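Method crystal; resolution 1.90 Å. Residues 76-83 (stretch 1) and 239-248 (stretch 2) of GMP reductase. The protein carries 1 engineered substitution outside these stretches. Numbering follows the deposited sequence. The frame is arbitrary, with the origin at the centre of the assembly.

Stretch 1 76-83: HRFCSIEE
Stretch 2, residues 239-248: KDDMNRAIRL

Stretch 2 is helical through Leu248, with phi/psi near -60/-45 from Met242 to Ala245 and shallower psi at Asp240 and Asp241 (-21° and -26°). Against it residues 76-83 lay an irregular loop, with phi/psi -108/11 at Arg77, -87/58 at Phe78 and -65/155 at Ser80, that turns helical at Ile81 (-54/-46). The closest CA pair is Ile81 CA and Arg244 CA, 5.6 Å apart, and the contact buries 444 Å² in total.

Arg244 is the polar anchor. Its CB leaves the helix sideways, and chi1 and chi2, both t, extend the chain before chi3 (m, -67°) and chi4 (-95°) turn the guanidinium to the loop. Arg244 NH2 and Arg244 NH1 both donate to Cys79 O, at 2.9 and 3.1 Å, a fork that suits a carbonyl lying near the guanidinium plane. Cys79 is extended (-157/169), and its small side chain, chi1 p, fits a buried site, with Cys79 SG 4.4 Å from Arg244 NH1. The guanidinium faces are also covered: Ile81 CG1 lies over one, Arg77 O over the opposite one, the latter 3.5 Å from Arg244 NH1.

Ile81 is the apolar knob, seated among Asp240, Asn243, Arg244 and Arg247. Its CB points toward the helix, and chi1 m with chi2 t carries Ile81 CD1 to 4.0 Å from Asp240 OD2 and 3.9 Å from Asn243 OD1. Ile81 CG1 packs 3.7 Å from Arg244 CB, while Ile81 CG2 lies over a face of the Arg247 guanidinium, 3.4 Å from Arg247 CZ. Arg247 reaches there with chi1 m, chi2 t, chi3 p and chi4 -175°. An uncharged, branched side chain fills this hollow without needing a hydrogen-bond partner.

Ser80 is the N-cap, immediately before the helix that begins at Ile81: with chi1 p, Ser80 OG accepts from Glu83 N at 2.8 Å, and Glu83 OE1 in return accepts from Ser80 N at 3.1 Å. Arg77 (chi1 p, chi2 and chi3 t) brings Arg77 NH1 to 4.3 Å from Asp241 OD1, an attraction of charges without a directed hydrogen bond.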

ATOM      1  N   HIS A  76      -7.729  32.787  21.755  1.00 35.35           N
ATOM      2  CA  HIS A  76      -7.501  31.717  22.710  1.00 36.02           C
ATOM      3  C   HIS A  76      -6.758  32.251  23.938  1.00 41.06           C
ATOM      4  O   HIS A  76      -6.142  33.326  23.905  1.00 41.04           O
ATOM      5  CB  HIS A  76      -6.719  30.577  22.053  1.00 40.97           C
ATOM      6  CG  HIS A  76      -5.273  30.887  21.839  1.00 39.82           C
ATOM      7  ND1 HIS A  76      -4.315  30.649  22.802  1.00 42.82           N
ATOM      8  CD2 HIS A  76      -4.619  31.406  20.775  1.00 39.34           C
ATOM      9  CE1 HIS A  76      -3.133  31.024  22.344  1.00 41.73           C
ATOM     10  NE2 HIS A  76      -3.290  31.489  21.117  1.00 39.46           N
ATOM     11  N   ARG A  77      -6.840  31.492  25.035  1.00 40.48           N
ATOM     12  CA  ARG A  77      -6.308  31.898  26.332  1.00 40.24           C
ATOM     13  C   ARG A  77      -5.058  31.125  26.737  1.00 41.92           C
ATOM     14  O   ARG A  77      -4.618  31.228  27.887  1.00 44.20           O
ATOM     15  CB  ARG A  77      -7.384  31.743  27.408  1.00 39.18           C
ATOM     16  CG  ARG A  77      -7.704  30.276  27.767  1.00 45.32           C
ATOM     17  CD  ARG A  77      -8.819  30.188  28.793  1.00 44.76           C
ATOM     18  NE  ARG A  77      -9.458  28.867  28.820  1.00 50.32           N
ATOM     19  CZ  ARG A  77      -9.250  27.964  29.771  1.00 50.68           C
ATOM     20  NH1 ARG A  77      -8.419  28.235  30.770  1.00 54.09           N
ATOM     21  NH2 ARG A  77      -9.876  26.793  29.730  1.00 49.45           N
ATOM     22  N   PHE A  78      -4.468  30.361  25.826  1.00 45.48           N
ATOM     23  CA  PHE A  78      -3.237  29.637  26.131  1.00 46.84           C
ATOM     24  C   PHE A  78      -2.035  30.543  25.873  1.00 44.01           C
ATOM     25  O   PHE A  78      -1.150  30.281  25.065  1.00 42.53           O
ATOM     26  CB  PHE A  78      -3.169  28.347  25.326  1.00 44.78           C
ATOM     27  CG  PHE A  78      -4.006  27.234  25.911  1.00 50.58           C
ATOM     28  CD1 PHE A  78      -5.112  27.522  26.689  1.00 50.66           C
ATOM     29  CD2 PHE A  78      -3.682  25.899  25.690  1.00 61.03           C
ATOM     30  CE1 PHE A  78      -5.891  26.523  27.235  1.00 51.05           C
ATOM     31  CE2 PHE A  78      -4.459  24.885  26.237  1.00 61.45           C
ATOM     32  CZ  PHE A  78      -5.565  25.200  27.012  1.00 57.40           C
ATOM     33  N   CYS A  79      -2.062  31.664  26.573  1.00 46.17           N
ATOM     34  CA  CYS A  79      -1.042  32.694  26.529  1.00 44.96           C
ATOM     35  C   CYS A  79      -1.137  33.462  27.837  1.00 43.55           C
ATOM     36  O   CYS A  79      -2.088  33.305  28.606  1.00 42.82           O
ATOM     37  CB  CYS A  79      -1.226  33.618  25.328  1.00 48.32           C
ATOM     38  SG  CYS A  79      -2.949  34.093  25.093  1.00 44.17           S
ATOM     39  N   SER A  80      -0.136  34.299  28.099  1.00 48.11           N
ATOM     40  CA  SER A  80      -0.234  35.176  29.252  1.00 49.27           C
ATOM     41  C   SER A  80      -1.382  36.160  29.043  1.00 46.53           C
ATOM     42  O   SER A  80      -1.797  36.427  27.912  1.00 42.46           O
ATOM     43  CB  SER A  80       1.075  35.927  29.469  1.00 49.03           C
ATOM     44  OG  SER A  80       1.195  36.992  28.549  1.00 45.09           O
ATOM     45  N   ILE A  81      -1.927  36.669  30.152  1.00 44.37           N
ATOM     46  CA  ILE A  81      -2.943  37.715  30.050  1.00 46.75           C
ATOM     47  C   ILE A  81      -2.414  38.868  29.211  1.00 46.17           C
ATOM     48  O   ILE A  81      -3.093  39.362  28.304  1.00 44.77           O
ATOM     49  CB  ILE A  81      -3.366  38.200  31.447  1.00 47.00           C
ATOM     50  CG1 ILE A  81      -3.953  37.065  32.276  1.00 44.36           C
ATOM     51  CG2 ILE A  81      -4.367  39.338  31.322  1.00 42.99           C
ATOM     52  CD1 ILE A  81      -4.221  37.476  33.732  1.00 47.24           C
ATOM     53  N   GLU A  82      -1.177  39.295  29.494  1.00 45.57           N
ATOM     54  CA  GLU A  82      -0.554  40.358  28.715  1.00 47.19           C
ATOM     55  C   GLU A  82      -0.550  40.022  27.230  1.00 44.14           C
ATOM     56  O   GLU A  82      -0.854  40.876  26.394  1.00 41.51           O
ATOM     57  CB  GLU A  82       0.873  40.605  29.210  1.00 47.19           C
ATOM     58  N   GLU A  83      -0.217  38.773  26.887  1.00 44.72           N
ATOM     59  CA  GLU A  83      -0.198  38.360  25.488  1.00 46.71           C
ATOM     60  C   GLU A  83      -1.597  38.375  24.887  1.00 41.14           C
ATOM     61  O   GLU A  83      -1.787  38.840  23.758  1.00 41.47           O
ATOM     62  CB  GLU A  83       0.413  36.963  25.356  1.00 47.07           C
ATOM     63  CG  GLU A  83       1.927  36.944  25.186  1.00 52.62           C
ATOM     64  CD  GLU A  83       2.509  35.539  25.199  1.00 58.48           C
ATOM     65  OE1 GLU A  83       1.938  34.643  25.870  1.00 58.39           O
ATOM     66  OE2 GLU A  83       3.542  35.334  24.528  1.00 63.91           O
ATOM     67  N   LYS A 239      -9.616  31.230  39.681  1.00 48.45           N
ATOM     68  CA  LYS A 239      -9.622  32.529  40.346  1.00 47.64           C
ATOM     69  C   LYS A 239      -8.938  33.583  39.485  1.00 44.87           C
ATOM     70  O   LYS A 239      -9.465  34.683  39.295  1.00 51.06           O
ATOM     71  CB  LYS A 239      -8.942  32.414  41.718  1.00 48.87           C
ATOM     72  N   ASP A 240      -7.779  33.246  38.918  1.00 47.80           N
ATOM     73  CA  ASP A 240      -7.034  34.197  38.106  1.00 49.24           C
ATOM     74  C   ASP A 240      -7.736  34.542  36.794  1.00 52.91           C
ATOM     75  O   ASP A 240      -7.432  35.584  36.203  1.00 51.36           O
ATOM     76  CB  ASP A 240      -5.643  33.640  37.812  1.00 51.82           C
ATOM     77  CG  ASP A 240      -4.747  34.649  37.119  1.00 61.96           C
ATOM     78  OD1 ASP A 240      -4.670  35.810  37.591  1.00 63.92           O
ATOM     79  OD2 ASP A 240      -4.118  34.284  36.102  1.00 61.72           O
ATOM     80  N   ASP A 241      -8.648  33.695  36.313  1.00 46.37           N
ATOM     81  CA  ASP A 241      -9.340  34.012  35.068  1.00 48.92           C
ATOM     82  C   ASP A 241     -10.199  35.265  35.196  1.00 46.77           C
ATOM     83  O   ASP A 241     -10.450  35.948  34.194  1.00 47.67           O
ATOM     84  CB  ASP A 241     -10.175  32.817  34.623  1.00 44.98           C
ATOM     85  CG  ASP A 241      -9.324  31.726  34.013  1.00 47.83           C
ATOM     86  OD1 ASP A 241      -8.797  31.945  32.896  1.00 49.99           O
ATOM     87  OD2 ASP A 241      -9.158  30.669  34.663  1.00 44.45           O
ATOM     88  N   MET A 242     -10.655  35.588  36.408  1.00 46.91           N
ATOM     89  CA  MET A 242     -11.394  36.832  36.593  1.00 48.30           C
ATOM     90  C   MET A 242     -10.510  38.035  36.282  1.00 49.42           C
ATOM     91  O   MET A 242     -10.951  38.991  35.632  1.00 46.40           O
ATOM     92  CB  MET A 242     -11.947  36.899  38.014  1.00 49.40           C
ATOM     93  CG  MET A 242     -12.932  38.016  38.247  1.00 54.48           C
ATOM     94  SD  MET A 242     -14.429  37.864  37.248  1.00 57.01           S
ATOM     95  CE  MET A 242     -14.971  39.554  37.254  1.00 50.01           C
ATOM     96  N   ASN A 243      -9.246  37.993  36.719  1.00 51.89           N
ATOM     97  CA  ASN A 243      -8.304  39.052  36.372  1.00 50.76           C
ATOM     98  C   ASN A 243      -8.085  39.126  34.864  1.00 49.16           C
ATOM     99  O   ASN A 243      -8.071  40.218  34.283  1.00 47.72           O
ATOM    100  CB  ASN A 243      -6.977  38.826  37.093  1.00 51.20           C
ATOM    101  CG  ASN A 243      -6.107  40.059  37.095  1.00 60.35           C
ATOM    102  OD1 ASN A 243      -5.089  40.120  36.396  1.00 62.54           O
ATOM    103  ND2 ASN A 243      -6.511  41.069  37.871  1.00 61.08           N
ATOM    104  N   ARG A 244      -7.907  37.971  34.213  1.00 47.59           N
ATOM    105  CA  ARG A 244      -7.806  37.939  32.757  1.00 43.91           C
ATOM    106  C   ARG A 244      -9.035  38.569  32.108  1.00 40.87           C
ATOM    107  O   ARG A 244      -8.918  39.385  31.188  1.00 38.37           O
ATOM    108  CB  ARG A 244      -7.619  36.493  32.288  1.00 44.08           C
ATOM    109  CG  ARG A 244      -7.427  36.326  30.787  1.00 41.85           C
ATOM    110  CD  ARG A 244      -7.340  34.848  30.423  1.00 40.66           C
ATOM    111  NE  ARG A 244      -6.128  34.234  30.956  1.00 39.66           N
ATOM    112  CZ  ARG A 244      -4.998  34.105  30.270  1.00 42.80           C
ATOM    113  NH1 ARG A 244      -4.936  34.544  29.018  1.00 41.13           N
ATOM    114  NH2 ARG A 244      -3.936  33.522  30.817  1.00 42.22           N
ATOM    115  N   ALA A 245     -10.227  38.203  32.582  1.00 42.01           N
ATOM    116  CA  ALA A 245     -11.457  38.732  31.999  1.00 40.52           C
ATOM    117  C   ALA A 245     -11.514  40.249  32.108  1.00 42.31           C
ATOM    118  O   ALA A 245     -11.883  40.944  31.151  1.00 38.58           O
ATOM    119  CB  ALA A 245     -12.667  38.119  32.696  1.00 40.39           C
ATOM    120  N   ILE A 246     -11.202  40.775  33.291  1.00 39.89           N
ATOM    121  CA  ILE A 246     -11.259  42.223  33.489  1.00 41.76           C
ATOM    122  C   ILE A 246     -10.342  42.922  32.499  1.00 37.16           C
ATOM    123  O   ILE A 246     -10.733  43.888  31.834  1.00 43.51           O
ATOM    124  CB  ILE A 246     -10.897  42.580  34.942  1.00 41.11           C
ATOM    125  CG1 ILE A 246     -12.076  42.300  35.871  1.00 45.12           C
ATOM    126  CG2 ILE A 246     -10.485  44.059  35.042  1.00 44.46           C
ATOM    127  CD1 ILE A 246     -11.660  41.928  37.301  1.00 44.79           C
ATOM    128  N   ARG A 247      -9.112  42.424  32.368  1.00 39.24           N
ATOM    129  CA  ARG A 247      -8.139  43.060  31.485  1.00 41.04           C
ATOM    130  C   ARG A 247      -8.497  42.893  30.009  1.00 43.83           C
ATOM    131  O   ARG A 247      -8.234  43.796  29.204  1.00 38.90           O
ATOM    132  CB  ARG A 247      -6.749  42.510  31.798  1.00 42.63           C
ATOM    133  CG  ARG A 247      -6.296  42.916  33.223  1.00 45.39           C
ATOM    134  CD  ARG A 247      -5.013  42.246  33.674  1.00 45.39           C
ATOM    135  NE  ARG A 247      -3.923  42.481  32.737  1.00 46.61           N
ATOM    136  CZ  ARG A 247      -2.721  41.923  32.839  1.00 51.54           C
ATOM    137  NH1 ARG A 247      -2.453  41.108  33.852  1.00 52.65           N
ATOM    138  NH2 ARG A 247      -1.787  42.174  31.925  1.00 49.77           N
ATOM    139  N   LEU A 248      -9.105  41.762  29.632  1.00 37.58           N
ATOM    140  CA  LEU A 248      -9.569  41.606  28.256  1.00 37.87           C
ATOM    141  C   LEU A 248     -10.649  42.624  27.916  1.00 37.90           C
ATOM    142  O   LEU A 248     -10.642  43.206  26.824  1.00 38.00           O
ATOM    143  CB  LEU A 248     -10.105  40.190  28.035  1.00 37.36           C
ATOM    144  CG  LEU A 248      -9.070  39.066  27.978  1.00 39.19           C
ATOM    145  CD1 LEU A 248      -9.755  37.706  28.088  1.00 36.84           C
ATOM    146  CD2 LEU A 248      -8.272  39.165  26.682  1.00 39.40           C
TER